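Local structure of citrate lyase, subunit 1 (Methanosaeta concilii, 6HXI) at residues 6-11 / 105-110; 2-7 / 234-239; 335-340 / 411-416. The protein probably catalyses, as part of ATP citrate lyase, the ATP-driven conversion of citrate and coenzyme A to acetyl-CoA and oxaloacetate. All blocks are in the same frame, centred on the assembly; numbering follows the deposited sequence.

Contact 1. Residues 6-11 / 105-110; sequences IREYDA and YFLIEP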
ATOM      1  N   ILE C   6     -53.515  -1.104  39.103  1.00 51.92           N
ATOM      2  CA  ILE C   6     -53.270  -2.538  38.878  1.00 51.75           C
ATOM      3  C   ILE C   6     -54.321  -3.372  39.588  1.00 55.29           C
ATOM      4  O   ILE C   6     -54.892  -2.924  40.584  1.00 53.55           O
ATOM      5  CB  ILE C   6     -51.803  -2.989  39.197  1.00 52.48           C
ATOM      6  CG1 ILE C   6     -51.379  -2.656  40.650  1.00 50.26           C
ATOM      7  CG2 ILE C   6     -50.818  -2.390  38.190  1.00 52.29           C
ATOM      8  CD1 ILE C   6     -50.195  -3.467  41.141  1.00 49.88           C
ATOM      9  N   ARG C   7     -54.580  -4.580  39.079  1.00 54.26           N
ATOM     10  CA  ARG C   7     -55.527  -5.506  39.684  1.00 55.74           C
ATOM     11  C   ARG C   7     -55.061  -5.881  41.070  1.00 59.60           C
ATOM     12  O   ARG C   7     -53.852  -5.982  41.323  1.00 57.94           O
ATOM     13  CB  ARG C   7     -55.707  -6.784  38.845  1.00 55.87           C
ATOM     14  CG  ARG C   7     -56.325  -6.526  37.493  1.00 62.24           C
ATOM     15  CD  ARG C   7     -56.947  -7.759  36.876  1.00 60.41           C
ATOM     16  NE  ARG C   7     -56.980  -7.639  35.417  1.00 69.09           N
ATOM     17  CZ  ARG C   7     -57.875  -6.925  34.736  1.00 85.28           C
ATOM     18  NH1 ARG C   7     -57.803  -6.846  33.413  1.00 60.27           N
ATOM     19  NH2 ARG C   7     -58.830  -6.260  35.376  1.00 80.37           N
ATOM     20  N   GLU C   8     -56.039  -6.070  41.968  1.00 58.38           N
ATOM     21  CA  GLU C   8     -55.861  -6.522  43.351  1.00 57.84           C
ATOM     22  C   GLU C   8     -55.025  -7.817  43.312  1.00 61.41           C
ATOM     23  O   GLU C   8     -54.127  -7.980  44.131  1.00 59.75           O
ATOM     24  CB  GLU C   8     -57.240  -6.783  43.977  1.00 61.14           C
ATOM     25  CG  GLU C   8     -57.254  -6.876  45.492  1.00 74.78           C
ATOM     26  CD  GLU C   8     -58.633  -7.077  46.104  1.00103.38           C
ATOM     27  OE1 GLU C   8     -59.623  -6.524  45.568  1.00 96.83           O
ATOM     28  OE2 GLU C   8     -58.716  -7.773  47.140  1.00 98.69           O
ATOM     29  N   TYR C   9     -55.293  -8.696  42.313  1.00 59.45           N
ATOM     30  CA  TYR C   9     -54.585  -9.951  42.051  1.00 60.32           C
ATOM     31  C   TYR C   9     -53.076  -9.701  41.927  1.00 64.20           C
ATOM     32  O   TYR C   9     -52.292 -10.347  42.626  1.00 65.07           O
ATOM     33  CB  TYR C   9     -55.148 -10.628  40.779  1.00 63.41           C
ATOM     34  CG  TYR C   9     -54.352 -11.824  40.305  1.00 66.34           C
ATOM     35  CD1 TYR C   9     -54.358 -13.019  41.018  1.00 71.25           C
ATOM     36  CD2 TYR C   9     -53.587 -11.761  39.143  1.00 65.97           C
ATOM     37  CE1 TYR C   9     -53.627 -14.126  40.587  1.00 74.44           C
ATOM     38  CE2 TYR C   9     -52.821 -12.848  38.722  1.00 68.13           C
ATOM     39  CZ  TYR C   9     -52.856 -14.035  39.441  1.00 78.10           C
ATOM     40  OH  TYR C   9     -52.130 -15.134  39.037  1.00 77.85           O
ATOM     41  N   ASP C  10     -52.693  -8.714  41.098  1.00 58.40           N
ATOM     42  CA  ASP C  10     -51.322  -8.311  40.825  1.00 56.36           C
ATOM     43  C   ASP C  10     -50.637  -7.656  42.035  1.00 59.14           C
ATOM     44  O   ASP C  10     -49.484  -7.988  42.340  1.00 57.98           O
ATOM     45  CB  ASP C  10     -51.290  -7.395  39.593  1.00 57.67           C
ATOM     46  CG  ASP C  10     -51.789  -8.042  38.304  1.00 72.81           C
ATOM     47  OD1 ASP C  10     -51.473  -9.235  38.070  1.00 74.09           O
ATOM     48  OD2 ASP C  10     -52.438  -7.334  37.494  1.00 82.98           O
ATOM     49  N   ALA C  11     -51.358  -6.752  42.743  1.00 54.08           N
ATOM     50  CA  ALA C  11     -50.856  -6.040  43.923  1.00 51.45           C
ATOM     51  C   ALA C  11     -50.561  -7.010  45.095  1.00 56.17           C
ATOM     52  O   ALA C  11     -49.494  -6.935  45.712  1.00 53.42           O
ATOM     53  CB  ALA C  11     -51.854  -4.970  44.340  1.00 51.55           C
ATOM     54  N   TYR C 105     -63.354  -9.638  34.868  1.00 80.21           N
ATOM     55  CA  TYR C 105     -62.244 -10.123  35.697  1.00 77.63           C
ATOM     56  C   TYR C 105     -62.635 -10.269  37.155  1.00 78.41           C
ATOM     57  O   TYR C 105     -63.213  -9.348  37.732  1.00 77.65           O
ATOM     58  CB  TYR C 105     -60.983  -9.267  35.509  1.00 77.48           C
ATOM     59  CG  TYR C 105     -60.431  -9.351  34.100  1.00 79.78           C
ATOM     60  CD1 TYR C 105     -59.533 -10.351  33.740  1.00 81.71           C
ATOM     61  CD2 TYR C 105     -60.814  -8.435  33.121  1.00 81.42           C
ATOM     62  CE1 TYR C 105     -59.044 -10.452  32.437  1.00 83.58           C
ATOM     63  CE2 TYR C 105     -60.338  -8.529  31.814  1.00 83.25           C
ATOM     64  CZ  TYR C 105     -59.446  -9.534  31.478  1.00 91.01           C
ATOM     65  OH  TYR C 105     -58.949  -9.609  30.195  1.00 91.20           O
ATOM     66  N   PHE C 106     -62.349 -11.450  37.731  1.00 73.77           N
ATOM     67  CA  PHE C 106     -62.700 -11.801  39.114  1.00 73.47           C
ATOM     68  C   PHE C 106     -61.539 -12.424  39.869  1.00 74.15           C
ATOM     69  O   PHE C 106     -60.845 -13.300  39.340  1.00 73.52           O
ATOM     70  CB  PHE C 106     -63.904 -12.774  39.150  1.00 76.49           C
ATOM     71  CG  PHE C 106     -65.165 -12.247  38.508  1.00 79.40           C
ATOM     72  CD1 PHE C 106     -65.397 -12.420  37.147  1.00 84.23           C
ATOM     73  CD2 PHE C 106     -66.119 -11.576  39.261  1.00 82.16           C
ATOM     74  CE1 PHE C 106     -66.547 -11.903  36.546  1.00 86.39           C
ATOM     75  CE2 PHE C 106     -67.270 -11.062  38.662  1.00 86.63           C
ATOM     76  CZ  PHE C 106     -67.479 -11.235  37.310  1.00 85.80           C
ATOM     77  N   LEU C 107     -61.352 -11.999  41.120  1.00 68.29           N
ATOM     78  CA  LEU C 107     -60.292 -12.544  41.954  1.00 67.64           C
ATOM     79  C   LEU C 107     -60.844 -13.603  42.917  1.00 72.28           C
ATOM     80  O   LEU C 107     -61.866 -13.375  43.572  1.00 71.83           O
ATOM     81  CB  LEU C 107     -59.560 -11.415  42.718  1.00 67.22           C
ATOM     82  CG  LEU C 107     -58.566 -11.821  43.830  1.00 72.29           C
ATOM     83  CD1 LEU C 107     -57.273 -12.427  43.262  1.00 72.26           C
ATOM     84  CD2 LEU C 107     -58.264 -10.659  44.738  1.00 75.39           C
ATOM     85  N   ILE C 108     -60.158 -14.760  42.987  1.00 69.56           N
ATOM     86  CA  ILE C 108     -60.478 -15.839  43.929  1.00 70.15           C
ATOM     87  C   ILE C 108     -59.325 -15.976  44.927  1.00 72.87           C
ATOM     88  O   ILE C 108     -58.154 -16.077  44.546  1.00 70.75           O
ATOM     89  CB  ILE C 108     -60.930 -17.202  43.317  1.00 73.92           C
ATOM     90  CG1 ILE C 108     -61.867 -16.999  42.105  1.00 74.52           C
ATOM     91  CG2 ILE C 108     -61.612 -18.079  44.401  1.00 76.21           C
ATOM     92  CD1 ILE C 108     -62.005 -18.203  41.214  1.00 83.56           C
ATOM     93  N   GLU C 109     -59.672 -15.931  46.208  1.00 71.22           N
ATOM     94  CA  GLU C 109     -58.704 -16.049  47.291  1.00 72.44           C
ATOM     95  C   GLU C 109     -59.301 -16.739  48.544  1.00 77.49           C
ATOM     96  O   GLU C 109     -60.527 -16.758  48.684  1.00 75.56           O
ATOM     97  CB  GLU C 109     -58.123 -14.666  47.631  1.00 73.32           C
ATOM     98  CG  GLU C 109     -59.103 -13.690  48.262  1.00 82.85           C
ATOM     99  CD  GLU C 109     -58.504 -12.362  48.683  1.00103.74           C
ATOM    100  OE1 GLU C 109     -57.258 -12.234  48.676  1.00 88.86           O
ATOM    101  OE2 GLU C 109     -59.285 -11.451  49.040  1.00102.85           O
ATOM    102  N   PRO C 110     -58.464 -17.273  49.474  1.00 76.79           N
ATOM    103  CA  PRO C 110     -59.028 -17.891  50.689  1.00 78.28           C
ATOM    104  C   PRO C 110     -59.725 -16.893  51.619  1.00 83.93           C
ATOM    105  O   PRO C 110     -59.308 -15.738  51.713  1.00 84.02           O
ATOM    106  CB  PRO C 110     -57.807 -18.519  51.371  1.00 81.33           C
ATOM    107  CG  PRO C 110     -56.643 -17.762  50.865  1.00 85.28           C
ATOM    108  CD  PRO C 110     -56.984 -17.347  49.468  1.00 78.75           C
TER

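Contact 2. Residues 2-7 / 234-239; sequences AQRGIR and LAFPEP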
ATOM      1  N   ALA C   2     -46.865   8.266  34.021  1.00 44.47           N
ATOM      2  CA  ALA C   2     -48.282   8.241  34.456  1.00 45.23           C
ATOM      3  C   ALA C   2     -48.541   7.193  35.512  1.00 47.06           C
ATOM      4  O   ALA C   2     -47.940   6.119  35.494  1.00 44.95           O
ATOM      5  CB  ALA C   2     -49.203   7.984  33.265  1.00 48.01           C
ATOM      6  N   GLN C   3     -49.456   7.500  36.421  1.00 45.86           N
ATOM      7  CA  GLN C   3     -49.838   6.583  37.485  1.00 45.80           C
ATOM      8  C   GLN C   3     -50.885   5.616  36.921  1.00 50.52           C
ATOM      9  O   GLN C   3     -51.896   6.062  36.393  1.00 51.66           O
ATOM     10  CB  GLN C   3     -50.329   7.350  38.714  1.00 46.62           C
ATOM     11  CG  GLN C   3     -49.283   8.359  39.201  1.00 47.29           C
ATOM     12  CD  GLN C   3     -49.612   8.994  40.530  1.00 64.98           C
ATOM     13  OE1 GLN C   3     -50.780   9.176  40.902  1.00 61.17           O
ATOM     14  NE2 GLN C   3     -48.574   9.373  41.265  1.00 55.62           N
ATOM     15  N   ARG C   4     -50.572   4.316  36.916  1.00 45.58           N
ATOM     16  CA  ARG C   4     -51.465   3.299  36.345  1.00 46.89           C
ATOM     17  C   ARG C   4     -51.913   2.297  37.392  1.00 51.16           C
ATOM     18  O   ARG C   4     -51.083   1.711  38.078  1.00 49.48           O
ATOM     19  CB  ARG C   4     -50.808   2.582  35.143  1.00 45.15           C
ATOM     20  CG  ARG C   4     -50.384   3.506  33.980  1.00 39.11           C
ATOM     21  CD  ARG C   4     -51.347   3.392  32.839  1.00 57.92           C
ATOM     22  NE  ARG C   4     -50.831   2.547  31.761  1.00 69.33           N
ATOM     23  CZ  ARG C   4     -51.563   1.657  31.097  1.00 78.75           C
ATOM     24  NH1 ARG C   4     -52.840   1.460  31.419  1.00 68.72           N
ATOM     25  NH2 ARG C   4     -51.023   0.949  30.110  1.00 54.92           N
ATOM     26  N   GLY C   5     -53.225   2.121  37.493  1.00 50.48           N
ATOM     27  CA  GLY C   5     -53.860   1.214  38.440  1.00 52.13           C
ATOM     28  C   GLY C   5     -53.626  -0.242  38.086  1.00 55.82           C
ATOM     29  O   GLY C   5     -53.488  -0.578  36.912  1.00 55.80           O
ATOM     30  N   ILE C   6     -53.515  -1.104  39.103  1.00 51.92           N
ATOM     31  CA  ILE C   6     -53.270  -2.538  38.878  1.00 51.75           C
ATOM     32  C   ILE C   6     -54.321  -3.372  39.588  1.00 55.29           C
ATOM     33  O   ILE C   6     -54.892  -2.924  40.584  1.00 53.55           O
ATOM     34  CB  ILE C   6     -51.803  -2.989  39.197  1.00 52.48           C
ATOM     35  CG1 ILE C   6     -51.379  -2.656  40.650  1.00 50.26           C
ATOM     36  CG2 ILE C   6     -50.818  -2.390  38.190  1.00 52.29           C
ATOM     37  CD1 ILE C   6     -50.195  -3.467  41.141  1.00 49.88           C
ATOM     38  N   ARG C   7     -54.580  -4.580  39.079  1.00 54.26           N
ATOM     39  CA  ARG C   7     -55.527  -5.506  39.684  1.00 55.74           C
ATOM     40  C   ARG C   7     -55.061  -5.881  41.070  1.00 59.60           C
ATOM     41  O   ARG C   7     -53.852  -5.982  41.323  1.00 57.94           O
ATOM     42  CB  ARG C   7     -55.707  -6.784  38.845  1.00 55.87           C
ATOM     43  CG  ARG C   7     -56.325  -6.526  37.493  1.00 62.24           C
ATOM     44  CD  ARG C   7     -56.947  -7.759  36.876  1.00 60.41           C
ATOM     45  NE  ARG C   7     -56.980  -7.639  35.417  1.00 69.09           N
ATOM     46  CZ  ARG C   7     -57.875  -6.925  34.736  1.00 85.28           C
ATOM     47  NH1 ARG C   7     -57.803  -6.846  33.413  1.00 60.27           N
ATOM     48  NH2 ARG C   7     -58.830  -6.260  35.376  1.00 80.37           N
ATOM     49  N   LEU C 234     -47.039  -9.154  35.641  1.00 72.41           N
ATOM     50  CA  LEU C 234     -48.233  -8.305  35.518  1.00 72.60           C
ATOM     51  C   LEU C 234     -48.309  -7.476  34.224  1.00 75.24           C
ATOM     52  O   LEU C 234     -47.296  -7.197  33.573  1.00 74.84           O
ATOM     53  CB  LEU C 234     -48.431  -7.397  36.760  1.00 72.61           C
ATOM     54  CG  LEU C 234     -47.612  -6.101  36.859  1.00 76.69           C
ATOM     55  CD1 LEU C 234     -48.473  -4.897  36.547  1.00 76.25           C
ATOM     56  CD2 LEU C 234     -47.049  -5.935  38.242  1.00 79.74           C
ATOM     57  N   ALA C 235     -49.544  -7.071  33.901  1.00 70.77           N
ATOM     58  CA  ALA C 235     -49.909  -6.225  32.771  1.00 70.46           C
ATOM     59  C   ALA C 235     -50.927  -5.195  33.272  1.00 72.76           C
ATOM     60  O   ALA C 235     -51.764  -5.532  34.117  1.00 72.45           O
ATOM     61  CB  ALA C 235     -50.509  -7.071  31.655  1.00 71.32           C
ATOM     62  N   PHE C 236     -50.830  -3.936  32.795  1.00 67.96           N
ATOM     63  CA  PHE C 236     -51.761  -2.884  33.208  1.00 66.89           C
ATOM     64  C   PHE C 236     -53.164  -3.088  32.611  1.00 72.30           C
ATOM     65  O   PHE C 236     -53.304  -3.240  31.395  1.00 71.85           O
ATOM     66  CB  PHE C 236     -51.218  -1.468  32.915  1.00 67.36           C
ATOM     67  CG  PHE C 236     -49.947  -1.074  33.634  1.00 67.09           C
ATOM     68  CD1 PHE C 236     -49.915  -0.973  35.020  1.00 68.78           C
ATOM     69  CD2 PHE C 236     -48.805  -0.738  32.923  1.00 67.89           C
ATOM     70  CE1 PHE C 236     -48.743  -0.602  35.685  1.00 68.47           C
ATOM     71  CE2 PHE C 236     -47.640  -0.348  33.587  1.00 69.89           C
ATOM     72  CZ  PHE C 236     -47.616  -0.295  34.966  1.00 67.44           C
ATOM     73  N   PRO C 237     -54.210  -3.132  33.454  1.00 70.80           N
ATOM     74  CA  PRO C 237     -55.563  -3.329  32.917  1.00 71.78           C
ATOM     75  C   PRO C 237     -56.189  -2.041  32.386  1.00 78.52           C
ATOM     76  O   PRO C 237     -55.778  -0.946  32.771  1.00 78.12           O
ATOM     77  CB  PRO C 237     -56.335  -3.851  34.126  1.00 73.59           C
ATOM     78  CG  PRO C 237     -55.666  -3.230  35.305  1.00 77.62           C
ATOM     79  CD  PRO C 237     -54.223  -3.007  34.929  1.00 72.65           C
ATOM     80  N   GLU C 238     -57.208  -2.172  31.524  1.00 77.91           N
ATOM     81  CA  GLU C 238     -57.944  -1.010  31.016  1.00 79.07           C
ATOM     82  C   GLU C 238     -58.962  -0.603  32.097  1.00 85.17           C
ATOM     83  O   GLU C 238     -59.412  -1.484  32.842  1.00 85.02           O
ATOM     84  CB  GLU C 238     -58.672  -1.341  29.692  1.00 81.00           C
ATOM     85  CG  GLU C 238     -57.756  -1.525  28.486  1.00 93.35           C
ATOM     86  CD  GLU C 238     -57.226  -0.270  27.815  1.00119.28           C
ATOM     87  OE1 GLU C 238     -57.581  -0.034  26.638  1.00116.91           O
ATOM     88  OE2 GLU C 238     -56.417   0.451  28.444  1.00115.62           O
ATOM     89  N   PRO C 239     -59.363   0.690  32.223  1.00 83.19           N
ATOM     90  CA  PRO C 239     -60.388   1.033  33.231  1.00 83.91           C
ATOM     91  C   PRO C 239     -61.734   0.366  32.924  1.00 90.44           C
ATOM     92  O   PRO C 239     -61.963  -0.033  31.776  1.00 90.12           O
ATOM     93  CB  PRO C 239     -60.482   2.557  33.149  1.00 85.91           C
ATOM     94  CG  PRO C 239     -59.976   2.894  31.813  1.00 90.02           C
ATOM     95  CD  PRO C 239     -58.949   1.880  31.452  1.00 84.92           C
TER

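Contact 3. Residues 335-340 / 411-416; sequences VLLIGG and RIVPLA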
ATOM      1  N   VAL C 335     -63.427  15.528  10.142  1.00 63.44           N
ATOM      2  CA  VAL C 335     -62.369  16.544  10.163  1.00 62.06           C
ATOM      3  C   VAL C 335     -61.081  16.034  10.851  1.00 64.53           C
ATOM      4  O   VAL C 335     -61.154  15.432  11.927  1.00 63.55           O
ATOM      5  CB  VAL C 335     -62.895  17.871  10.771  1.00 66.74           C
ATOM      6  CG1 VAL C 335     -61.769  18.858  10.991  1.00 65.24           C
ATOM      7  CG2 VAL C 335     -63.975  18.496   9.893  1.00 68.49           C
ATOM      8  N   LEU C 336     -59.903  16.260  10.201  1.00 61.15           N
ATOM      9  CA  LEU C 336     -58.565  15.935  10.725  1.00 58.24           C
ATOM     10  C   LEU C 336     -57.810  17.230  11.069  1.00 58.77           C
ATOM     11  O   LEU C 336     -57.470  17.999  10.171  1.00 56.43           O
ATOM     12  CB  LEU C 336     -57.728  15.040   9.777  1.00 57.41           C
ATOM     13  CG  LEU C 336     -56.279  14.652  10.242  1.00 59.39           C
ATOM     14  CD1 LEU C 336     -56.248  13.990  11.659  1.00 58.68           C
ATOM     15  CD2 LEU C 336     -55.589  13.757   9.221  1.00 58.28           C
ATOM     16  N   LEU C 337     -57.555  17.448  12.378  1.00 53.94           N
ATOM     17  CA  LEU C 337     -56.859  18.633  12.874  1.00 52.16           C
ATOM     18  C   LEU C 337     -55.415  18.325  13.230  1.00 53.86           C
ATOM     19  O   LEU C 337     -55.139  17.722  14.267  1.00 52.91           O
ATOM     20  CB  LEU C 337     -57.614  19.266  14.061  1.00 52.15           C
ATOM     21  CG  LEU C 337     -59.085  19.646  13.817  1.00 57.32           C
ATOM     22  CD1 LEU C 337     -59.789  19.920  15.119  1.00 57.30           C
ATOM     23  CD2 LEU C 337     -59.205  20.861  12.914  1.00 60.32           C
ATOM     24  N   ILE C 338     -54.501  18.716  12.337  1.00 50.47           N
ATOM     25  CA  ILE C 338     -53.049  18.545  12.479  1.00 48.54           C
ATOM     26  C   ILE C 338     -52.492  19.850  13.014  1.00 51.72           C
ATOM     27  O   ILE C 338     -52.061  20.729  12.261  1.00 50.76           O
ATOM     28  CB  ILE C 338     -52.361  18.073  11.161  1.00 51.61           C
ATOM     29  CG1 ILE C 338     -53.195  16.949  10.452  1.00 53.34           C
ATOM     30  CG2 ILE C 338     -50.898  17.639  11.467  1.00 48.94           C
ATOM     31  CD1 ILE C 338     -52.660  16.395   9.155  1.00 62.91           C
ATOM     32  N   GLY C 339     -52.552  19.985  14.327  1.00 49.15           N
ATOM     33  CA  GLY C 339     -52.125  21.212  14.981  1.00 48.94           C
ATOM     34  C   GLY C 339     -50.900  21.095  15.850  1.00 51.41           C
ATOM     35  O   GLY C 339     -50.179  20.096  15.806  1.00 50.29           O
ATOM     36  N   GLY C 340     -50.688  22.137  16.635  1.00 48.26           N
ATOM     37  CA  GLY C 340     -49.587  22.228  17.573  1.00 48.15           C
ATOM     38  C   GLY C 340     -49.104  23.647  17.747  1.00 53.37           C
ATOM     39  O   GLY C 340     -49.501  24.551  17.002  1.00 52.81           O
ATOM     40  N   ARG C 411     -57.049  28.509  16.106  1.00 62.76           N
ATOM     41  CA  ARG C 411     -57.964  29.094  15.128  1.00 64.15           C
ATOM     42  C   ARG C 411     -58.512  28.073  14.110  1.00 66.75           C
ATOM     43  O   ARG C 411     -59.591  28.296  13.556  1.00 67.23           O
ATOM     44  CB  ARG C 411     -57.333  30.304  14.426  1.00 66.10           C
ATOM     45  CG  ARG C 411     -58.327  31.419  14.095  1.00 82.90           C
ATOM     46  CD  ARG C 411     -57.736  32.456  13.151  1.00105.55           C
ATOM     47  NE  ARG C 411     -56.694  33.281  13.782  1.00119.83           N
ATOM     48  CZ  ARG C 411     -55.823  34.039  13.118  1.00130.86           C
ATOM     49  NH1 ARG C 411     -55.847  34.082  11.791  1.00122.47           N
ATOM     50  NH2 ARG C 411     -54.920  34.754  13.777  1.00106.34           N
ATOM     51  N   ILE C 412     -57.790  26.945  13.886  1.00 60.18           N
ATOM     52  CA  ILE C 412     -58.232  25.895  12.952  1.00 59.19           C
ATOM     53  C   ILE C 412     -59.426  25.092  13.511  1.00 64.93           C
ATOM     54  O   ILE C 412     -60.117  24.424  12.741  1.00 64.83           O
ATOM     55  CB  ILE C 412     -57.092  24.971  12.438  1.00 59.37           C
ATOM     56  CG1 ILE C 412     -56.309  24.280  13.596  1.00 57.41           C
ATOM     57  CG2 ILE C 412     -56.163  25.731  11.477  1.00 57.42           C
ATOM     58  CD1 ILE C 412     -55.821  22.869  13.262  1.00 52.27           C
ATOM     59  N   VAL C 413     -59.671  25.170  14.838  1.00 62.49           N
ATOM     60  CA  VAL C 413     -60.790  24.483  15.489  1.00 63.85           C
ATOM     61  C   VAL C 413     -62.134  25.128  15.070  1.00 69.13           C
ATOM     62  O   VAL C 413     -62.928  24.413  14.453  1.00 68.97           O
ATOM     63  CB  VAL C 413     -60.625  24.320  17.026  1.00 67.39           C
ATOM     64  CG1 VAL C 413     -61.879  23.731  17.668  1.00 68.57           C
ATOM     65  CG2 VAL C 413     -59.411  23.461  17.345  1.00 65.40           C
ATOM     66  N   PRO C 414     -62.408  26.444  15.313  1.00 66.81           N
ATOM     67  CA  PRO C 414     -63.692  27.019  14.856  1.00 69.48           C
ATOM     68  C   PRO C 414     -63.841  27.028  13.334  1.00 74.30           C
ATOM     69  O   PRO C 414     -64.943  26.833  12.838  1.00 74.71           O
ATOM     70  CB  PRO C 414     -63.668  28.441  15.422  1.00 71.79           C
ATOM     71  CG  PRO C 414     -62.648  28.410  16.511  1.00 73.98           C
ATOM     72  CD  PRO C 414     -61.612  27.465  16.017  1.00 67.24           C
ATOM     73  N   LEU C 415     -62.721  27.193  12.602  1.00 71.24           N
ATOM     74  CA  LEU C 415     -62.638  27.180  11.130  1.00 72.49           C
ATOM     75  C   LEU C 415     -63.146  25.843  10.537  1.00 77.28           C
ATOM     76  O   LEU C 415     -63.707  25.821   9.434  1.00 78.49           O
ATOM     77  CB  LEU C 415     -61.164  27.427  10.709  1.00 70.36           C
ATOM     78  CG  LEU C 415     -60.850  28.620   9.766  1.00 75.39           C
ATOM     79  CD1 LEU C 415     -61.297  29.977  10.351  1.00 76.22           C
ATOM     80  CD2 LEU C 415     -59.357  28.680   9.460  1.00 74.88           C
ATOM     81  N   ALA C 416     -62.962  24.747  11.290  1.00 72.28           N
ATOM     82  CA  ALA C 416     -63.363  23.395  10.901  1.00 73.04           C
ATOM     83  C   ALA C 416     -64.729  22.951  11.454  1.00 80.42           C
ATOM     84  O   ALA C 416     -65.429  22.183  10.788  1.00 81.59           O
ATOM     85  CB  ALA C 416     -62.293  22.409  11.336  1.00 71.36           C
TER

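Contact 1. Residues 6-11 / 105-110
The first turn of helix 8-18 faces strand 106-110, which belongs to the four-stranded antiparallel sheet of the ATP-grasp domain. No hydrogen bond links the two segments. Arg7, the N-cap residue of the helix, lays its guanidinium flat on the Tyr105 ring in a cation-pi stack. The two planes are 18° apart, and Arg7 CZ stands 3.8 Å from the centroid of the Tyr105 ring. Arg7 NH1 sits over the ring centre, 3.4 Å from Tyr105 CD2. The extended chain of Arg7 from CG to NE carries the group there. A hydrogen bond from Arg7 NH2 to the carbonyl of Asp61 helps fix its rotation.

Leu107 divides its two methyls between helix residues. Leu107 CD1 meets the edge of the Tyr9 ring, 3.7 Å from Tyr9 CD1. Leu107 CD2 lies against the extended Glu8 chain, 3.8 Å from Glu8 OE2. Beyond it, Glu8 OE2 and Glu109 OE2 are 4.2 Å apart, with carboxylate planes 74° from each other. Salt bridges from Lys12 to Glu8 OE2 and Glu109 OE1, and from Lys59 to Glu8 OE2, would offset the repulsion of these like charges. Asp61 also accepts hydrogen bonds from the backbone N of Glu8 and Tyr9. A helix N-terminus packed over an antiparallel sheet, with acidic side chains bridged by lysine, joins two elements of the ATP-grasp fold here.

Contact 2. Residues 2-7 / 234-239
Residues 4-7 and 234-237 run at 104° to each other; the CA atoms of Ile6 and Phe236 are 5.9 Å apart, the nearest pair. No hydrogen bond joins the two segments. The closest atoms are Gly5 O and Pro237 CD, 3.2 Å apart.

Arg4 folds over one side of Phe236. Its CG is anti to the carbonyl carbon, and the chain then bends at chi2 and chi3. Arg4 CB lies over one face of the phenyl ring in a CH-pi contact, 3.9 Å from the centroid of the Phe236 ring. The bend brings the guanidinium back over the root of the same side chain, so that Arg4 CZ is 3.6 Å from Phe236 CB. The guanidinium and ring planes are 38° apart, so the two groups are not stacked.

Ile6 comes to the Phe236 ring at its edge. Ile6 CG2 is 3.6 Å from Phe236 CD1, and the same methyl is 3.8 Å from Leu234 CD1. Leu219 of strand 209-220 touches Ile6, Leu234 and Phe236 and extends this apolar cluster into the sheet.

Pro237 fills the other end of the contact. Pro237 CB lies over one guanidinium face of Arg7, 3.4 Å from Arg7 NH1. The two side chains run past each other in opposite directions. Arg7 NH2 hydrogen-bonds Asp61 O.

Gln3 NE2 hydrogen-bonds Glu118 of the succinyl-CoA ligase subunit alpha chain, so strand 3-6 also borders a subunit interface. The contact joins the strand that is outermost, within this chain, in the antiparallel ATP-grasp sheet to the connection leading from strand 209-220 toward helix 246-256.

Contact 3. Residues 335-340 / 411-416
Strand 334-338 belongs to the four-stranded parallel sheet of the citrate-binding region, an alpha/beta fold of the succinyl-CoA synthetase clan. The C-terminal helix 412-417 packs against one side of it. The axes of strand 335-338 and of residues 412-416 come within 9.7 Å and run nearly antiparallel, at 167°.

Hydrogen bonding between the two segments is absent. The strand instead pairs with its sheet neighbours: Val335 and Leu337 bond through the backbone to Trp274, and Leu336 to Glu372 and Tyr374.

Two contacts involve the backbone. Leu337 CD2 is 3.7 Å from the carbonyl Ile412 O. At the strand end, Gly339 CA comes to 4.4 Å from Ile412 CD1.

Apolar side-chain contacts carry the interface. Val335 and Leu337 both direct their side chains at the helix, while Leu336 and Ile338 point away from it. Leu337 makes most of the contact. Its CG is anti to the carbonyl carbon, and its two methyls reach different helix residues. Leu337 CD1 meets Val413 CG2 at 4.2 Å, the two side chains crossing at about a right angle. Leu337 CD2 lies between Ile412 and Ala416, 4.0 Å from Ile412 CD1. Tyr374 of strand 371-376 also touches Val335, Leu337 and Ala416, and Tyr286 of helix 280-292 packs on Ile412 and Val413. At the other end of the contact, the methyl Ala416 CB touches both strand side chains, 3.8 Å from Leu337 CD2 and 3.6 Å from Val335 CG1.

Contacts 1 and 2 adjoin, with centres 12 Å apart. They share Ile6 and Arg7, where strand 3-6 leads into helix 8-18. The Arg7 guanidinium is sandwiched, with Tyr105 of contact 1 on one face and Pro237 of contact 2 on the other. The two also touch where Asp10 CG lies 3.8 Å from Leu234 CB. Contact 3 lies in the citrate-binding region, its centre 44 Å from that of contact 1 and 33 Å from that of contact 2. Gly339 of contact 3 lies about 9 Å from bound citrate, too far to touch it. In contact 2, the Arg4 side chain is about 13 Å from the bound sodium ion.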